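Pfam DUF1093 family protein (Bacillus subtilis, PDB 3NPP) is of unknown function and forms the small, mainly beta DUF1093 domain of a probably exported protein. Local coordinates at residues H8-G20 with L32-F46. Numbering follows the deposited sequence. Where two conformers were deposited one is given.
With SO4 (sulfate ion), chain O.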
loop_
_atom_site.group_PDB
_atom_site.type_symbol
_atom_site.label_atom_id
_atom_site.label_comp_id
_atom_site.label_asym_id
_atom_site.label_seq_id
_atom_site.Cartn_x
_atom_site.Cartn_y
_atom_site.Cartn_z
ATOM N N HIS A 8 3.484 6.249 -3.495
ATOM C CA HIS A 8 4.910 6.506 -3.384
ATOM C C HIS A 8 5.603 5.156 -3.198
ATOM O O HIS A 8 5.408 4.508 -2.203
ATOM C CB HIS A 8 5.179 7.423 -2.167
ATOM C CG HIS A 8 6.638 7.709 -1.917
ATOM N ND1 HIS A 8 7.085 8.317 -0.757
ATOM C CD2 HIS A 8 7.734 7.536 -2.693
ATOM C CE1 HIS A 8 8.401 8.451 -0.816
ATOM N NE2 HIS A 8 8.817 7.986 -1.983
ATOM N N GLN A 9 6.411 4.754 -4.162
ATOM C CA GLN A 9 7.179 3.507 -4.061
ATOM C C GLN A 9 8.534 3.816 -3.426
ATOM O O GLN A 9 9.185 4.792 -3.798
ATOM C CB GLN A 9 7.394 2.896 -5.440
ATOM C CG GLN A 9 8.282 1.597 -5.430
ATOM C CD GLN A 9 8.212 0.808 -6.732
ATOM O OE1 GLN A 9 7.150 0.662 -7.316
ATOM N NE2 GLN A 9 9.357 0.275 -7.176
ATOM N N GLN A 10 8.982 2.942 -2.535
ATOM C CA GLN A 10 10.369 2.980 -2.054
ATOM C C GLN A 10 10.972 1.605 -2.128
ATOM O O GLN A 10 10.265 0.638 -2.181
ATOM C CB GLN A 10 10.412 3.562 -0.649
ATOM C CG GLN A 10 10.241 5.083 -0.668
ATOM C CD GLN A 10 10.377 5.720 0.673
ATOM O OE1 GLN A 10 11.473 5.981 1.125
ATOM N NE2 GLN A 10 9.260 6.014 1.307
ATOM N N ASP A 11 12.280 1.549 -2.295
ATOM C CA ASP A 11 13.026 0.282 -2.336
ATOM C C ASP A 11 14.102 0.401 -1.314
ATOM O O ASP A 11 14.936 1.292 -1.425
ATOM C CB ASP A 11 13.623 0.042 -3.705
ATOM C CG ASP A 11 12.565 -0.295 -4.734
ATOM O OD1 ASP A 11 12.172 -1.475 -4.843
ATOM O OD2 ASP A 11 12.086 0.625 -5.415
ATOM N N VAL A 12 14.097 -0.498 -0.327
ATOM C CA VAL A 12 15.016 -0.421 0.789
ATOM C C VAL A 12 16.055 -1.532 0.624
ATOM O O VAL A 12 15.713 -2.697 0.526
ATOM C CB VAL A 12 14.262 -0.540 2.126
ATOM C CG1 VAL A 12 15.254 -0.446 3.313
ATOM C CG2 VAL A 12 13.184 0.573 2.222
ATOM N N TYR A 13 17.314 -1.156 0.583
ATOM C CA TYR A 13 18.429 -2.082 0.387
ATOM C C TYR A 13 19.028 -2.449 1.749
ATOM O O TYR A 13 19.251 -1.570 2.595
ATOM C CB TYR A 13 19.483 -1.436 -0.497
ATOM C CG TYR A 13 18.958 -1.196 -1.909
ATOM C CD1 TYR A 13 18.227 -0.037 -2.212
ATOM C CD2 TYR A 13 19.145 -2.162 -2.939
ATOM C CE1 TYR A 13 17.728 0.185 -3.475
ATOM C CE2 TYR A 13 18.642 -1.936 -4.225
ATOM C CZ TYR A 13 17.936 -0.763 -4.487
ATOM O OH TYR A 13 17.438 -0.506 -5.758
ATOM N N VAL A 14 19.240 -3.742 1.962
ATOM C CA VAL A 14 19.718 -4.272 3.236
ATOM C C VAL A 14 20.760 -5.353 2.998
ATOM O O VAL A 14 20.832 -5.937 1.886
ATOM C CB VAL A 14 18.551 -4.883 4.065
ATOM C CG1 VAL A 14 17.542 -3.814 4.430
ATOM C CG2 VAL A 14 17.903 -6.057 3.338
ATOM N N GLN A 15 21.567 -5.616 4.028
ATOM C CA GLN A 15 22.377 -6.819 4.074
ATOM C C GLN A 15 21.841 -7.719 5.162
ATOM O O GLN A 15 21.531 -7.246 6.253
ATOM C CB GLN A 15 23.868 -6.494 4.327
ATOM C CG GLN A 15 24.761 -7.731 4.182
ATOM C CD GLN A 15 26.239 -7.430 4.258
ATOM O OE1 GLN A 15 26.661 -6.478 4.887
ATOM N NE2 GLN A 15 27.032 -8.265 3.609
ATOM N N ILE A 16 21.806 -9.026 4.904
ATOM C CA ILE A 16 21.350 -10.000 5.895
ATOM C C ILE A 16 22.508 -10.203 6.900
ATOM O O ILE A 16 23.306 -11.150 6.789
ATOM C CB ILE A 16 20.859 -11.339 5.236
ATOM C CG1 ILE A 16 19.831 -11.080 4.125
ATOM C CG2 ILE A 16 20.203 -12.284 6.293
ATOM C CD1 ILE A 16 18.638 -10.201 4.530
ATOM N N ASP A 17 22.618 -9.237 7.822
ATOM C CA ASP A 17 23.684 -9.167 8.806
ATOM C C ASP A 17 23.205 -9.379 10.254
ATOM O O ASP A 17 23.959 -9.098 11.194
ATOM C CB ASP A 17 24.500 -7.850 8.661
ATOM C CG ASP A 17 23.678 -6.574 8.925
ATOM O OD1 ASP A 17 22.414 -6.578 9.069
ATOM O OD2 ASP A 17 24.327 -5.526 8.928
ATOM N N ARG A 18 21.976 -9.877 10.407
ATOM C CA ARG A 18 21.394 -10.237 11.694
ATOM C C ARG A 18 20.694 -11.590 11.514
ATOM O O ARG A 18 20.277 -11.954 10.385
ATOM C CB ARG A 18 20.356 -9.189 12.143
ATOM C CG ARG A 18 20.833 -7.731 12.127
ATOM C CD ARG A 18 21.954 -7.500 13.103
ATOM N NE ARG A 18 22.966 -6.609 12.550
ATOM C CZ ARG A 18 23.222 -5.392 13.010
ATOM N NH1 ARG A 18 22.535 -4.907 14.039
ATOM N NH2 ARG A 18 24.159 -4.664 12.437
ATOM N N ASP A 19 20.561 -12.334 12.607
ATOM C CA ASP A 19 19.745 -13.534 12.615
ATOM C C ASP A 19 18.300 -13.182 12.309
ATOM O O ASP A 19 17.795 -12.155 12.736
ATOM C CB ASP A 19 19.775 -14.220 13.983
ATOM C CG ASP A 19 21.029 -15.029 14.212
ATOM O OD1 ASP A 19 21.907 -15.088 13.320
ATOM O OD2 ASP A 19 21.133 -15.615 15.306
ATOM N N GLY A 20 17.647 -14.066 11.578
ATOM C CA GLY A 20 16.235 -14.021 11.424
ATOM C C GLY A 20 15.565 -14.613 12.638
ATOM O O GLY A 20 16.226 -15.097 13.574
ATOM N N LEU A 32 15.881 -5.214 9.812
ATOM C CA LEU A 32 17.215 -4.784 9.471
ATOM C C LEU A 32 17.218 -3.293 9.181
ATOM O O LEU A 32 16.206 -2.749 8.741
ATOM C CB LEU A 32 17.691 -5.551 8.230
ATOM C CG LEU A 32 17.795 -7.082 8.346
ATOM C CD1 LEU A 32 18.023 -7.707 7.001
ATOM C CD2 LEU A 32 18.904 -7.464 9.315
ATOM N N ASP A 33 18.371 -2.640 9.420
ATOM C CA ASP A 33 18.582 -1.273 8.974
ATOM C C ASP A 33 19.004 -1.295 7.542
ATOM O O ASP A 33 19.780 -2.150 7.144
ATOM C CB ASP A 33 19.648 -0.555 9.811
ATOM C CG ASP A 33 19.184 -0.268 11.224
ATOM O OD1 ASP A 33 17.952 -0.190 11.489
ATOM O OD2 ASP A 33 20.066 -0.108 12.069
ATOM N N GLY A 34 18.530 -0.330 6.773
ATOM C CA GLY A 34 18.809 -0.282 5.338
ATOM C C GLY A 34 18.775 1.121 4.808
ATOM O O GLY A 34 18.725 2.071 5.581
ATOM N N TYR A 35 18.858 1.251 3.491
ATOM C CA TYR A 35 18.871 2.550 2.848
ATOM C C TYR A 35 17.941 2.514 1.666
ATOM O O TYR A 35 17.923 1.517 0.930
ATOM C CB TYR A 35 20.317 2.941 2.460
ATOM C CG TYR A 35 21.200 3.105 3.706
ATOM C CD1 TYR A 35 21.827 2.000 4.290
ATOM C CD2 TYR A 35 21.289 4.337 4.375
ATOM C CE1 TYR A 35 22.562 2.117 5.481
ATOM C CE2 TYR A 35 22.059 4.475 5.569
ATOM C CZ TYR A 35 22.674 3.350 6.106
ATOM O OH TYR A 35 23.405 3.432 7.259
ATOM N N ASN A 36 17.161 3.580 1.465
ATOM C CA ASN A 36 16.303 3.650 0.283
ATOM C C ASN A 36 17.115 4.069 -0.935
ATOM O O ASN A 36 18.361 4.205 -0.824
ATOM C CB ASN A 36 15.014 4.466 0.546
ATOM C CG ASN A 36 15.213 5.990 0.513
ATOM O OD1 ASN A 36 16.335 6.524 0.415
ATOM N ND2 ASN A 36 14.087 6.697 0.593
ATOM N N ALA A 37 16.456 4.248 -2.085
ATOM C CA ALA A 37 17.145 4.537 -3.354
ATOM C C ALA A 37 17.860 5.875 -3.351
ATOM O O ALA A 37 18.828 6.031 -4.056
ATOM C CB ALA A 37 16.192 4.466 -4.542
ATOM N N SER A 38 17.356 6.837 -2.563
ATOM C CA SER A 38 18.030 8.116 -2.359
ATOM C C SER A 38 18.994 8.115 -1.158
ATOM O O SER A 38 19.450 9.157 -0.760
ATOM C CB SER A 38 16.980 9.241 -2.261
ATOM O OG SER A 38 15.708 8.754 -1.836
ATOM N N GLY A 39 19.358 6.935 -0.631
ATOM C CA GLY A 39 20.326 6.833 0.461
ATOM C C GLY A 39 19.838 7.218 1.853
ATOM O O GLY A 39 20.645 7.375 2.753
ATOM N N LYS A 40 18.530 7.360 2.049
ATOM C CA LYS A 40 17.997 7.701 3.364
ATOM C C LYS A 40 17.982 6.450 4.241
ATOM O O LYS A 40 17.590 5.399 3.776
ATOM C CB LYS A 40 16.595 8.269 3.215
ATOM C CG LYS A 40 15.989 8.737 4.519
ATOM C CD LYS A 40 14.825 9.685 4.299
ATOM C CE LYS A 40 14.359 10.263 5.629
ATOM N NZ LYS A 40 13.386 11.365 5.406
ATOM N N LYS A 41 18.382 6.570 5.500
ATOM C CA LYS A 41 18.375 5.422 6.443
ATOM C C LYS A 41 16.936 5.004 6.794
ATOM O O LYS A 41 16.071 5.864 6.995
ATOM C CB LYS A 41 19.166 5.749 7.737
ATOM C CG LYS A 41 19.627 4.494 8.535
ATOM C CD LYS A 41 20.711 4.885 9.597
ATOM C CE LYS A 41 21.335 3.641 10.301
ATOM N NZ LYS A 41 22.535 4.020 11.128
ATOM N N GLU A 42 16.695 3.684 6.817
ATOM C CA GLU A 42 15.363 3.087 7.077
ATOM C C GLU A 42 15.482 1.850 7.968
ATOM O O GLU A 42 16.514 1.225 8.010
ATOM C CB GLU A 42 14.683 2.619 5.772
ATOM C CG GLU A 42 14.794 3.504 4.580
ATOM C CD GLU A 42 14.041 4.820 4.699
ATOM O OE1 GLU A 42 13.391 5.110 5.748
ATOM O OE2 GLU A 42 14.057 5.548 3.693
ATOM N N GLU A 43 14.402 1.482 8.627
ATOM C CA GLU A 43 14.282 0.176 9.278
ATOM C C GLU A 43 13.200 -0.562 8.551
ATOM O O GLU A 43 12.133 -0.019 8.337
ATOM C CB GLU A 43 13.933 0.342 10.755
ATOM C CG GLU A 43 13.958 -1.003 11.581
ATOM C CD GLU A 43 13.139 -0.907 12.875
ATOM O OE1 GLU A 43 13.674 -0.370 13.865
ATOM O OE2 GLU A 43 11.946 -1.348 12.881
ATOM N N VAL A 44 13.469 -1.805 8.166
ATOM C CA VAL A 44 12.497 -2.599 7.441
ATOM C C VAL A 44 12.322 -3.965 8.130
ATOM O O VAL A 44 13.298 -4.605 8.485
ATOM C CB VAL A 44 12.895 -2.722 5.940
ATOM C CG1 VAL A 44 14.291 -3.338 5.754
ATOM C CG2 VAL A 44 11.827 -3.475 5.165
ATOM N N THR A 45 11.071 -4.345 8.356
ATOM C CA THR A 45 10.670 -5.663 8.783
ATOM C C THR A 45 10.005 -6.350 7.601
ATOM O O THR A 45 9.094 -5.803 7.025
ATOM C CB THR A 45 9.687 -5.565 9.928
ATOM O OG1 THR A 45 10.376 -5.061 11.060
ATOM C CG2 THR A 45 9.060 -6.919 10.276
ATOM N N PHE A 46 10.478 -7.538 7.247
ATOM C CA PHE A 46 9.946 -8.281 6.153
ATOM C C PHE A 46 10.099 -9.775 6.417
ATOM O O PHE A 46 10.848 -10.189 7.332
ATOM C CB PHE A 46 10.637 -7.879 4.865
ATOM C CG PHE A 46 12.122 -8.205 4.830
ATOM C CD1 PHE A 46 13.049 -7.346 5.395
ATOM C CD2 PHE A 46 12.575 -9.373 4.227
ATOM C CE1 PHE A 46 14.380 -7.641 5.348
ATOM C CE2 PHE A 46 13.913 -9.685 4.196
ATOM C CZ PHE A 46 14.815 -8.835 4.736
HETATM S S SO4 O . 3.616 9.483 0.621
HETATM O O1 SO4 O . 3.253 10.134 1.876
HETATM O O2 SO4 O . 4.051 10.539 -0.345
HETATM O O3 SO4 O . 4.698 8.550 0.964
HETATM O O4 SO4 O . 2.414 8.792 0.102
HETATM O O HOH W 1 12.209 7.396 3.445
HETATM O O HOH W 2 21.483 -4.008 6.474
HETATM O O HOH W 3 20.686 -4.244 10.252
#
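V14 and V44 meet through their CG1 methyls, 3.5 Å apart, in the buried seam between strand 9-15 and strand 41-46. V12 comes to the same V44 methyl tip to tip, CG1 to CG1 at 3.9 Å. V12 CG1 lies anti to the backbone N (chi1 -180°), which carries that branch over G34 and E42 CB. Further along, L32 CD1 meets I16 CD1 (3.6 Å), the two side chains crossing at about a right angle. The I16 methyl also reaches the edge of the F46 ring near its plane. Two three-stranded antiparallel sheets of the DUF1093 domain are joined here. Strand 9-15, hydrogen-bonded to strand 57-63 of its own sheet, crosses strand 41-46 at 82° and is bridged to strand 32-35 by a single antiparallel, hydrogen-bonded pair, Y13–Y35. Y13 N gives a nearly straight bond to Y35 O (2.8 Å), and Y35 N returns one to Y13 O. The same Y35 O lies at the Y13 ring edge, and V82 of helix 80-86 packs on both tyrosine side chains. At the polar edge N36 ND2 donates to Q10 OE1 (2.8 Å), the two amide planes turned 65° apart. K40 N and S38 OG reach N36 OD1 from opposite faces, S38 within the type I turn N36–G39 and K40 just past it. A water donates to both Q10 OE1 and E42 OE2, and E42 OE1 accepts from G1 N of the second subunit. Just before strand 9-15, H8 ND1 donates to O3 of a sulfate, probably from the crystallisation liquor (3.0 Å).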